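Local structure of hypothetical protein Atu2299 (Agrobacterium tumefaciens, 2HLY) at residues Ser39-Phe44 with Ser167-Trp172; Phe44-His49 with Trp97-Met102; Tyr63-Thr68 with Leu113-Lys118; Phe88-Glu93 with Arg151-Trp156. The protein is of unknown function but belongs to the DUF2026 family, whose grouping with papain-like CA-clan peptidases makes a related fold probable and a related activity no more than possible. All coordinates share one frame; numbering follows the deposited sequence. Where two conformers were deposited one is given.

Interaction 1: residues Ser39-Phe44 with Ser167-Trp172; sequences STFGAF and SVAANW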
# COMPACT_ATOMS: atom_id res chain seq x y z
N SER A 39 -0.57 3.47 -1.60
CA SER A 39 -1.39 4.21 -0.63
C SER A 39 -2.42 5.12 -1.26
O SER A 39 -3.57 5.19 -0.80
CB SER A 39 -0.49 4.98 0.32
OG SER A 39 0.28 4.06 1.06
N THR A 40 -2.04 5.82 -2.32
CA THR A 40 -3.02 6.69 -3.02
C THR A 40 -4.04 5.89 -3.84
O THR A 40 -5.25 6.18 -3.78
CB THR A 40 -2.37 7.76 -3.88
OG1 THR A 40 -1.55 7.14 -4.86
CG2 THR A 40 -1.52 8.71 -3.02
N PHE A 41 -3.58 4.87 -4.58
CA PHE A 41 -4.53 4.04 -5.35
C PHE A 41 -5.43 3.23 -4.40
O PHE A 41 -6.64 3.06 -4.67
CB PHE A 41 -3.80 3.10 -6.31
CG PHE A 41 -3.22 3.78 -7.54
CD1 PHE A 41 -2.79 5.10 -7.51
CD2 PHE A 41 -3.11 3.06 -8.72
CE1 PHE A 41 -2.24 5.70 -8.66
CE2 PHE A 41 -2.57 3.65 -9.86
CZ PHE A 41 -2.12 4.97 -9.82
N GLY A 42 -4.85 2.70 -3.32
CA GLY A 42 -5.64 1.99 -2.30
C GLY A 42 -6.71 2.88 -1.70
O GLY A 42 -7.89 2.50 -1.61
N ALA A 43 -6.31 4.08 -1.29
CA ALA A 43 -7.26 5.06 -0.75
C ALA A 43 -8.37 5.37 -1.74
O ALA A 43 -9.54 5.44 -1.37
CB ALA A 43 -6.53 6.32 -0.34
N PHE A 44 -8.01 5.53 -3.01
CA PHE A 44 -9.00 5.84 -4.04
C PHE A 44 -10.01 4.70 -4.18
O PHE A 44 -11.23 4.92 -4.24
CB PHE A 44 -8.31 6.11 -5.37
CG PHE A 44 -9.24 6.56 -6.47
CD1 PHE A 44 -10.08 7.67 -6.29
CD2 PHE A 44 -9.26 5.89 -7.69
CE1 PHE A 44 -10.95 8.07 -7.33
CE2 PHE A 44 -10.12 6.30 -8.72
CZ PHE A 44 -10.96 7.38 -8.53
N SER A 167 -7.79 5.52 -12.30
CA SER A 167 -9.09 5.20 -12.88
C SER A 167 -9.14 3.72 -13.26
O SER A 167 -10.10 3.02 -12.94
CB SER A 167 -9.36 6.10 -14.09
OG SER A 167 -10.59 5.74 -14.73
N VAL A 168 -8.08 3.24 -13.92
CA VAL A 168 -8.03 1.83 -14.31
C VAL A 168 -8.13 0.93 -13.08
O VAL A 168 -8.90 -0.05 -13.08
CB VAL A 168 -6.77 1.51 -15.15
CG1 VAL A 168 -6.65 -0.00 -15.41
CG2 VAL A 168 -6.79 2.30 -16.47
N ALA A 169 -7.38 1.28 -12.04
CA ALA A 169 -7.38 0.53 -10.78
C ALA A 169 -8.78 0.41 -10.19
O ALA A 169 -9.23 -0.68 -9.84
CB ALA A 169 -6.44 1.15 -9.77
N ALA A 170 -9.47 1.55 -10.09
CA ALA A 170 -10.82 1.55 -9.49
C ALA A 170 -11.81 0.77 -10.34
O ALA A 170 -12.78 0.20 -9.83
CB ALA A 170 -11.30 2.97 -9.27
N ASN A 171 -11.57 0.75 -11.64
CA ASN A 171 -12.49 0.05 -12.53
C ASN A 171 -12.20 -1.44 -12.70
O ASN A 171 -13.12 -2.22 -13.03
CB ASN A 171 -12.58 0.81 -13.84
CG ASN A 171 -13.50 2.01 -13.72
OD1 ASN A 171 -14.70 1.86 -13.55
ND2 ASN A 171 -12.93 3.20 -13.76
N TRP A 172 -10.96 -1.84 -12.43
CA TRP A 172 -10.54 -3.25 -12.46
C TRP A 172 -11.01 -3.98 -11.20
O TRP A 172 -11.54 -5.10 -11.27
CB TRP A 172 -9.01 -3.33 -12.52
CG TRP A 172 -8.46 -4.59 -13.15
CD1 TRP A 172 -9.11 -5.78 -13.38
CD2 TRP A 172 -7.12 -4.77 -13.60
NE1 TRP A 172 -8.25 -6.68 -14.00
CE2 TRP A 172 -7.02 -6.09 -14.12
CE3 TRP A 172 -5.99 -3.94 -13.63
CZ2 TRP A 172 -5.83 -6.59 -14.67
CZ3 TRP A 172 -4.80 -4.43 -14.16
CH2 TRP A 172 -4.73 -5.76 -14.67
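F44 and F41 lay their rings against two consecutive alanines of 167-172. The closer meeting is that of F44, whose CE2 lies 3.6 Å from CB of A170, while its CD2 is 3.9 Å from the same methyl. The same CE2 also comes within 4.3 Å of the backbone N of S167, one turn earlier on that helix. F41 makes a looser contact, with CD2 4.0 Å from CB of A169. Both methyls approach their rings obliquely. The two phenylalanines stand three residues apart but leave the helix differently: CG of F44 is anti to its backbone N (chi1 -175°), which carries the ring out to A170, whereas CG of F41 lies beside the backbone N (chi1 -74°) and its ring reaches A169. The helical segments cross at -46° with axes 9.5 Å apart.

Further out, F41 also packs on I162, M165 and A166 of helix 160-172, the last of which F44 touches too, and on I20 of helix 10-24, with the ring of Y37 meeting it edge-to-face. A169 is backed by V19 and L23, so three helices converge here. On the more exposed flank N171 turns its amide back onto its own helix, ND2 donating to the carbonyl O of S167 (3.0 Å) from above the carbonyl plane. That oxygen also takes the backbone N-H of N171. The carbonyl of A170 is bound by H49 NE2, one polar tie between the two helices. Between the segments themselves, contact is essentially apolar, aromatic carbon against methyl, which implies cohesion by dispersion and burial of apolar surface.

Interaction 2: residues Phe44-His49 with Trp97-Met102; sequences FILQQH and WAIDFM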
# COMPACT_ATOMS: atom_id res chain seq x y z
N PHE A 44 -8.01 5.53 -3.01
CA PHE A 44 -9.00 5.84 -4.04
C PHE A 44 -10.01 4.70 -4.18
O PHE A 44 -11.23 4.92 -4.24
CB PHE A 44 -8.31 6.11 -5.37
CG PHE A 44 -9.24 6.56 -6.47
CD1 PHE A 44 -10.08 7.67 -6.29
CD2 PHE A 44 -9.26 5.89 -7.69
CE1 PHE A 44 -10.95 8.07 -7.33
CE2 PHE A 44 -10.12 6.30 -8.72
CZ PHE A 44 -10.96 7.38 -8.53
N ILE A 45 -9.50 3.47 -4.22
CA ILE A 45 -10.37 2.32 -4.32
C ILE A 45 -11.29 2.24 -3.09
O ILE A 45 -12.50 1.97 -3.21
CB ILE A 45 -9.54 1.03 -4.49
CG1 ILE A 45 -8.90 1.03 -5.88
CG2 ILE A 45 -10.41 -0.22 -4.23
CD1 ILE A 45 -7.80 -0.06 -6.10
N LEU A 46 -10.75 2.50 -1.90
CA LEU A 46 -11.59 2.49 -0.71
C LEU A 46 -12.68 3.56 -0.76
O LEU A 46 -13.83 3.29 -0.40
CB LEU A 46 -10.75 2.67 0.56
CG LEU A 46 -9.83 1.50 0.88
CD1 LEU A 46 -8.95 1.89 2.06
CD2 LEU A 46 -10.62 0.23 1.17
N GLN A 47 -12.31 4.76 -1.18
CA GLN A 47 -13.29 5.84 -1.34
C GLN A 47 -14.40 5.44 -2.31
O GLN A 47 -15.59 5.61 -2.01
CB GLN A 47 -12.59 7.08 -1.87
CG GLN A 47 -11.74 7.76 -0.82
CD GLN A 47 -10.77 8.74 -1.44
OE1 GLN A 47 -10.92 9.15 -2.60
NE2 GLN A 47 -9.75 9.12 -0.68
N GLN A 48 -14.01 4.88 -3.45
CA GLN A 48 -14.94 4.60 -4.55
C GLN A 48 -15.81 3.38 -4.33
O GLN A 48 -16.99 3.37 -4.73
CB GLN A 48 -14.19 4.49 -5.88
CG GLN A 48 -13.61 5.79 -6.39
CD GLN A 48 -14.70 6.78 -6.75
OE1 GLN A 48 -15.70 6.42 -7.35
NE2 GLN A 48 -14.52 8.04 -6.35
N HIS A 49 -15.25 2.34 -3.71
CA HIS A 49 -15.96 1.06 -3.51
C HIS A 49 -16.53 0.81 -2.12
O HIS A 49 -17.46 0.00 -1.98
CB HIS A 49 -15.05 -0.10 -3.88
CG HIS A 49 -14.80 -0.22 -5.34
ND1 HIS A 49 -15.53 -1.06 -6.15
CD2 HIS A 49 -13.90 0.41 -6.14
CE1 HIS A 49 -15.07 -0.97 -7.39
NE2 HIS A 49 -14.09 -0.08 -7.41
N TRP A 97 -8.92 2.50 10.53
CA TRP A 97 -7.99 1.41 10.20
C TRP A 97 -6.70 1.93 9.59
O TRP A 97 -6.73 2.86 8.78
CB TRP A 97 -8.64 0.41 9.19
CG TRP A 97 -9.76 -0.34 9.80
CD1 TRP A 97 -11.07 0.04 9.87
CD2 TRP A 97 -9.65 -1.56 10.54
NE1 TRP A 97 -11.80 -0.91 10.56
CE2 TRP A 97 -10.95 -1.89 11.00
CE3 TRP A 97 -8.60 -2.43 10.83
CZ2 TRP A 97 -11.21 -3.05 11.75
CZ3 TRP A 97 -8.86 -3.58 11.58
CH2 TRP A 97 -10.16 -3.87 12.02
N ALA A 98 -5.59 1.32 9.99
CA ALA A 98 -4.30 1.47 9.30
C ALA A 98 -4.22 0.33 8.29
O ALA A 98 -4.30 -0.86 8.66
CB ALA A 98 -3.15 1.37 10.28
N ILE A 99 -4.07 0.69 7.02
CA ILE A 99 -3.94 -0.29 5.97
C ILE A 99 -2.69 0.01 5.15
O ILE A 99 -2.50 1.14 4.70
CB ILE A 99 -5.19 -0.32 5.06
CG1 ILE A 99 -6.45 -0.47 5.93
CG2 ILE A 99 -5.09 -1.51 4.10
CD1 ILE A 99 -7.77 -0.37 5.20
N ASP A 100 -1.85 -1.00 4.99
CA ASP A 100 -0.67 -0.82 4.14
C ASP A 100 -0.80 -1.82 3.00
O ASP A 100 -0.47 -3.00 3.14
CB ASP A 100 0.62 -1.04 4.94
CG ASP A 100 1.85 -0.58 4.19
OD1 ASP A 100 1.82 -0.60 2.93
OD2 ASP A 100 2.83 -0.17 4.85
N PHE A 101 -1.29 -1.34 1.86
CA PHE A 101 -1.50 -2.23 0.72
C PHE A 101 -0.19 -2.73 0.10
O PHE A 101 -0.23 -3.64 -0.72
CB PHE A 101 -2.34 -1.55 -0.37
CG PHE A 101 -3.76 -1.35 0.04
CD1 PHE A 101 -4.63 -2.42 0.06
CD2 PHE A 101 -4.23 -0.07 0.35
CE1 PHE A 101 -5.98 -2.23 0.44
CE2 PHE A 101 -5.57 0.12 0.72
CZ PHE A 101 -6.44 -0.96 0.75
N MET A 102 0.95 -2.13 0.48
CA MET A 102 2.24 -2.57 -0.04
C MET A 102 2.75 -3.81 0.70
O MET A 102 3.72 -4.42 0.26
CB MET A 102 3.29 -1.45 0.08
CG MET A 102 4.56 -1.76 -0.69
SD MET A 102 5.64 -0.33 -0.59
CE MET A 102 7.22 -1.06 -1.10
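L46 and F101 reach for each other from opposite directions. The leucine meets the ring at its edge, near the ring plane: CD1 is 4.0 Å from CZ of F101, and CG of L46 lies 4.2 Å from that same ring atom. I99, two residues before F101, completes the trio in two ways. Its CD1 reaches 4.0 Å from CD1 of L46, methyl against methyl, while its other branch, CG2, sits 3.6 Å above the plane of the F101 ring and over its centre. The two branches of I99 thus divide their work. With CG1 beside the backbone N (chi1 -52°), CG2 falls anti to that N and faces the ring of F101. The ring accordingly has a methyl over one face and the leucine at its rim, and Y13 meets it with planes about 25° apart. I8 closes in on both L46 and F101.

The backbone leaving strand 97-100 is shaped by D100, whose OD1 accepts the N-H of M102 at 3.0 Å in an Asx turn. The bond meets the oxygen on its anti side, 21° out of the carboxylate plane. The other oxygen, OD2, is held by H89 NE2 from the neighbouring strand, and the backbone O of D100 receives the hydroxyl of Y13.

All three touching residues are buried, and together they form part of the interface between the long helix 31-50 and the four-stranded antiparallel sheet. A central helix packed on such a sheet, with histidine and acid on adjacent strands, is consistent with the papain-like fold of the CA peptidase clan.

Interaction 3: residues Tyr63-Thr68 with Leu113-Lys118; sequences YNLGGT and LAVPAK
L65 and T68 bracket a type I' turn that faces V115 and L113. The nearest CA atoms are those of T68 and L113, 6.5 Å apart, with L65 and V115 following at 6.9 Å. L65 N bonds to T68 O at 2.7 Å, whereas the return bond from T68 N is weak. G66 and G67 fill the turn with positive phi angles, and N64 steadies it as its OD1 accepts the N-H of G67 (2.8 Å). The 113-118 segment is irregular.

L65 and V115 make the apolar contact, their side chains crossing obliquely with CD1 of L65 3.6 Å from CG1 of V115. At the other end CB of T68 lies 4.3 Å from CD2 of L113. A water joins the segments there, donating to T68 OG1 at 2.9 Å and to the carbonyl O of L113 at 3.2 Å. T68 holds OG1 between its backbone N and carbonyl carbon (chi1 57°), a rotation that lets the hydroxyl take this bond.

The turn closes the hairpin of strands 60-65 and 68-72, and the loop joining strands 97-100 and 120-123 runs beside it. L70 and F106 pack around L65, while the C-terminal W207 touches L65 and P116 and makes a cation-pi contact with K118.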
# COMPACT_ATOMS: atom_id res chain seq x y z
N TYR A 63 7.43 -1.76 11.44
CA TYR A 63 6.56 -2.91 11.66
C TYR A 63 7.36 -4.04 12.29
O TYR A 63 8.51 -4.25 11.91
CB TYR A 63 6.08 -3.46 10.32
CG TYR A 63 5.19 -2.53 9.54
CD1 TYR A 63 3.83 -2.45 9.87
CD2 TYR A 63 5.69 -1.79 8.46
CE1 TYR A 63 2.98 -1.61 9.15
CE2 TYR A 63 4.83 -0.93 7.73
CZ TYR A 63 3.49 -0.86 8.09
OH TYR A 63 2.62 -0.05 7.40
N ASN A 64 6.76 -4.77 13.22
CA ASN A 64 7.33 -6.04 13.61
C ASN A 64 6.63 -7.10 12.77
O ASN A 64 5.43 -7.31 12.92
CB ASN A 64 7.14 -6.32 15.11
CG ASN A 64 7.64 -7.70 15.50
OD1 ASN A 64 7.53 -8.66 14.72
ND2 ASN A 64 8.20 -7.82 16.71
N LEU A 65 7.37 -7.73 11.87
CA LEU A 65 6.80 -8.75 11.01
C LEU A 65 7.40 -10.10 11.37
O LEU A 65 8.50 -10.44 10.93
CB LEU A 65 7.02 -8.40 9.54
CG LEU A 65 6.48 -7.01 9.11
CD1 LEU A 65 6.94 -6.70 7.68
CD2 LEU A 65 4.97 -6.86 9.28
N GLY A 66 6.68 -10.85 12.20
CA GLY A 66 7.09 -12.20 12.59
C GLY A 66 8.40 -12.24 13.35
O GLY A 66 9.15 -13.23 13.26
N GLY A 67 8.69 -11.18 14.10
CA GLY A 67 9.89 -11.12 14.94
C GLY A 67 11.01 -10.25 14.39
O GLY A 67 11.96 -9.95 15.12
N THR A 68 10.90 -9.85 13.13
CA THR A 68 11.88 -8.95 12.53
C THR A 68 11.25 -7.58 12.37
O THR A 68 10.10 -7.48 11.92
CB THR A 68 12.36 -9.44 11.14
OG1 THR A 68 11.23 -9.60 10.28
CG2 THR A 68 13.05 -10.80 11.27
N LEU A 113 16.17 -10.66 6.24
CA LEU A 113 14.97 -10.59 7.08
C LEU A 113 13.92 -11.61 6.66
O LEU A 113 13.08 -11.99 7.48
CB LEU A 113 14.36 -9.18 7.09
CG LEU A 113 15.20 -7.96 7.51
CD1 LEU A 113 14.38 -6.68 7.39
CD2 LEU A 113 15.76 -8.08 8.92
N ALA A 114 13.95 -12.03 5.40
CA ALA A 114 13.07 -13.10 4.90
C ALA A 114 11.63 -12.80 5.31
O ALA A 114 10.99 -13.59 6.01
CB ALA A 114 13.51 -14.46 5.44
N VAL A 115 11.16 -11.62 4.93
CA VAL A 115 9.82 -11.19 5.30
C VAL A 115 8.79 -11.88 4.40
O VAL A 115 8.88 -11.76 3.17
CB VAL A 115 9.68 -9.66 5.20
CG1 VAL A 115 8.25 -9.23 5.52
CG2 VAL A 115 10.67 -9.00 6.14
N PRO A 116 7.83 -12.60 5.01
CA PRO A 116 6.70 -13.22 4.31
C PRO A 116 5.76 -12.15 3.74
O PRO A 116 5.78 -11.01 4.19
CB PRO A 116 5.95 -13.96 5.43
CG PRO A 116 6.90 -14.07 6.55
CD PRO A 116 7.79 -12.89 6.46
N ALA A 117 4.98 -12.54 2.74
CA ALA A 117 3.96 -11.66 2.17
C ALA A 117 2.63 -11.91 2.88
O ALA A 117 2.04 -12.99 2.74
CB ALA A 117 3.83 -11.91 0.67
N LYS A 118 2.16 -10.93 3.66
CA LYS A 118 0.88 -11.04 4.35
C LYS A 118 0.12 -9.71 4.33
O LYS A 118 0.70 -8.66 4.05
CB LYS A 118 1.06 -11.49 5.82
CG LYS A 118 1.82 -12.80 6.04
CD LYS A 118 1.81 -13.16 7.52
CE LYS A 118 2.69 -14.35 7.81
NZ LYS A 118 2.52 -14.81 9.22
O HOH W 1 10.67 -12.35 9.49

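Interaction 4: residues Phe88-Glu93 with Arg151-Trp156; sequences FHCWVE and RRFADW
F88 and R152 meet face on and slide past each other in opposite directions, the guanidinium lying almost parallel to the phenyl ring, planes 10° apart. The two groups are displaced: CB of F88 sits over the centre of the guanidinium, 3.4 Å from CZ of R152, while NE is 3.6 Å above the ring plane, toward the rim. A CH-pi contact accompanies this, CG of R152 standing 4.2 Å from the F88 ring centroid and close to the ring normal. A bend in the arginine chain at chi2 (-106°) lays it along the phenyl face. Its polar end is anchored by NH2, which bonds to the carbonyl O of G85.

A sulfur-aromatic contact forms the second group. SG of C90 approaches the F153 ring obliquely, 4.0 Å from CE2 of F153, and M36 and T40 of helix 31-50 pack against the same phenylalanine.

Hydrogen bonding works within the strand: NE1 of W91 donates to OE2 of E93 at 2.9 Å, nearly straight (175°) and in the indole plane.

Between F88 and C90, H89 touches S35 near the start of helix 31-50, and S35 OG bonds to the backbone N of C90. A strand histidine beside the N-terminal part of a central helix recalls papain-like peptidases, though no catalytic role is established here.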
# COMPACT_ATOMS: atom_id res chain seq x y z
N PHE A 88 11.48 6.82 2.88
CA PHE A 88 10.16 7.41 3.13
C PHE A 88 9.09 6.36 2.81
O PHE A 88 9.22 5.60 1.85
CB PHE A 88 9.96 8.62 2.23
CG PHE A 88 8.78 9.45 2.61
CD1 PHE A 88 8.89 10.37 3.64
CD2 PHE A 88 7.57 9.32 1.94
CE1 PHE A 88 7.81 11.16 4.01
CE2 PHE A 88 6.47 10.11 2.31
CZ PHE A 88 6.61 11.01 3.35
N HIS A 89 8.03 6.33 3.62
CA HIS A 89 6.98 5.34 3.43
C HIS A 89 5.58 5.92 3.62
O HIS A 89 5.39 6.79 4.46
CB HIS A 89 7.19 4.16 4.38
CG HIS A 89 6.35 2.97 4.06
ND1 HIS A 89 6.59 2.17 2.97
CD2 HIS A 89 5.27 2.44 4.69
CE1 HIS A 89 5.70 1.20 2.93
NE2 HIS A 89 4.89 1.33 3.97
N CYS A 90 4.63 5.45 2.81
CA CYS A 90 3.23 5.89 2.90
C CYS A 90 2.34 4.73 3.29
O CYS A 90 2.65 3.57 2.99
CB CYS A 90 2.74 6.41 1.55
SG CYS A 90 3.57 7.90 1.02
N TRP A 91 1.21 5.06 3.91
CA TRP A 91 0.18 4.08 4.28
C TRP A 91 -1.19 4.73 4.11
O TRP A 91 -1.29 5.88 3.67
CB TRP A 91 0.40 3.62 5.72
CG TRP A 91 0.34 4.73 6.71
CD1 TRP A 91 -0.76 5.17 7.40
CD2 TRP A 91 1.43 5.56 7.13
NE1 TRP A 91 -0.42 6.22 8.22
CE2 TRP A 91 0.92 6.48 8.07
CE3 TRP A 91 2.79 5.60 6.81
CZ2 TRP A 91 1.73 7.44 8.70
CZ3 TRP A 91 3.60 6.56 7.42
CH2 TRP A 91 3.06 7.45 8.37
N VAL A 92 -2.26 4.01 4.46
CA VAL A 92 -3.61 4.56 4.37
C VAL A 92 -4.24 4.53 5.76
O VAL A 92 -4.04 3.58 6.51
CB VAL A 92 -4.48 3.74 3.40
CG1 VAL A 92 -5.90 4.29 3.35
CG2 VAL A 92 -3.88 3.80 2.02
N GLU A 93 -4.97 5.60 6.09
CA GLU A 93 -5.79 5.65 7.29
C GLU A 93 -7.23 5.78 6.82
O GLU A 93 -7.57 6.72 6.11
CB GLU A 93 -5.36 6.81 8.16
CG GLU A 93 -3.92 6.61 8.64
CD GLU A 93 -3.48 7.59 9.69
OE1 GLU A 93 -4.30 8.45 10.11
OE2 GLU A 93 -2.29 7.50 10.08
N ARG A 151 5.33 17.53 -0.10
CA ARG A 151 6.40 17.76 -1.06
C ARG A 151 6.65 16.56 -1.96
O ARG A 151 6.91 16.72 -3.15
CB ARG A 151 7.68 18.22 -0.36
CG ARG A 151 7.55 19.61 0.29
CD ARG A 151 8.86 20.08 0.91
NE ARG A 151 8.80 21.48 1.37
CZ ARG A 151 8.86 21.87 2.65
NH1 ARG A 151 8.97 20.97 3.63
NH2 ARG A 151 8.81 23.17 2.97
N ARG A 152 6.57 15.34 -1.40
CA ARG A 152 6.79 14.14 -2.20
C ARG A 152 5.79 14.02 -3.34
O ARG A 152 6.13 13.55 -4.43
CB ARG A 152 6.72 12.89 -1.32
CG ARG A 152 7.87 12.76 -0.36
CD ARG A 152 8.79 11.69 -0.82
NE ARG A 152 9.98 11.65 0.02
CZ ARG A 152 10.98 10.81 -0.15
NH1 ARG A 152 10.93 9.91 -1.13
NH2 ARG A 152 12.03 10.87 0.67
N PHE A 153 4.56 14.45 -3.08
CA PHE A 153 3.46 14.36 -4.05
C PHE A 153 3.28 15.61 -4.91
O PHE A 153 2.38 15.66 -5.77
CB PHE A 153 2.16 14.08 -3.29
CG PHE A 153 2.01 12.64 -2.86
CD1 PHE A 153 1.65 11.67 -3.77
CD2 PHE A 153 2.23 12.27 -1.53
CE1 PHE A 153 1.51 10.35 -3.37
CE2 PHE A 153 2.09 10.94 -1.12
CZ PHE A 153 1.72 9.99 -2.05
N ALA A 154 4.16 16.60 -4.71
CA ALA A 154 3.95 17.94 -5.29
C ALA A 154 3.76 17.95 -6.81
O ALA A 154 3.00 18.78 -7.32
CB ALA A 154 5.08 18.89 -4.88
N ASP A 155 4.41 17.03 -7.52
CA ASP A 155 4.38 17.04 -8.99
C ASP A 155 3.39 16.03 -9.57
O ASP A 155 3.25 15.93 -10.79
CB ASP A 155 5.78 16.78 -9.57
CG ASP A 155 6.77 17.90 -9.27
OD1 ASP A 155 6.33 19.07 -9.14
OD2 ASP A 155 7.98 17.62 -9.17
N TRP A 156 2.72 15.28 -8.70
CA TRP A 156 1.81 14.22 -9.16
C TRP A 156 0.63 14.72 -9.98
O TRP A 156 0.23 14.05 -10.94
CB TRP A 156 1.34 13.37 -7.98
CG TRP A 156 2.28 12.24 -7.69
CD1 TRP A 156 3.64 12.28 -7.71
CD2 TRP A 156 1.92 10.89 -7.34
NE1 TRP A 156 4.16 11.04 -7.39
CE2 TRP A 156 3.12 10.17 -7.16
CE3 TRP A 156 0.70 10.23 -7.15
CZ2 TRP A 156 3.14 8.81 -6.82
CZ3 TRP A 156 0.72 8.87 -6.81
CH2 TRP A 156 1.93 8.18 -6.65

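Interaction 2 is fully buried and lies nearest the chain centre; interactions 1, 3 and 4 are only partly buried. Interactions 1 and 2 use successive turns of helix 31-50, one meeting another helix and the other a sheet; G42 CA of interaction 1 rests on the F101 ring of interaction 2. Interactions 2 and 4 reach the same sheet through neighbouring strands, V92 N bonding to I99 O. Interaction 3 lies across the chain centre from interaction 1, about 26 Å between centres, and is tied to interaction 2 by a weak hydrogen bond, Y63 OH with D100 OD2. Aliphatic and aromatic packing serves interactions 1 and 2, whereas 4 adds a guanidinium and 3 a bridging water.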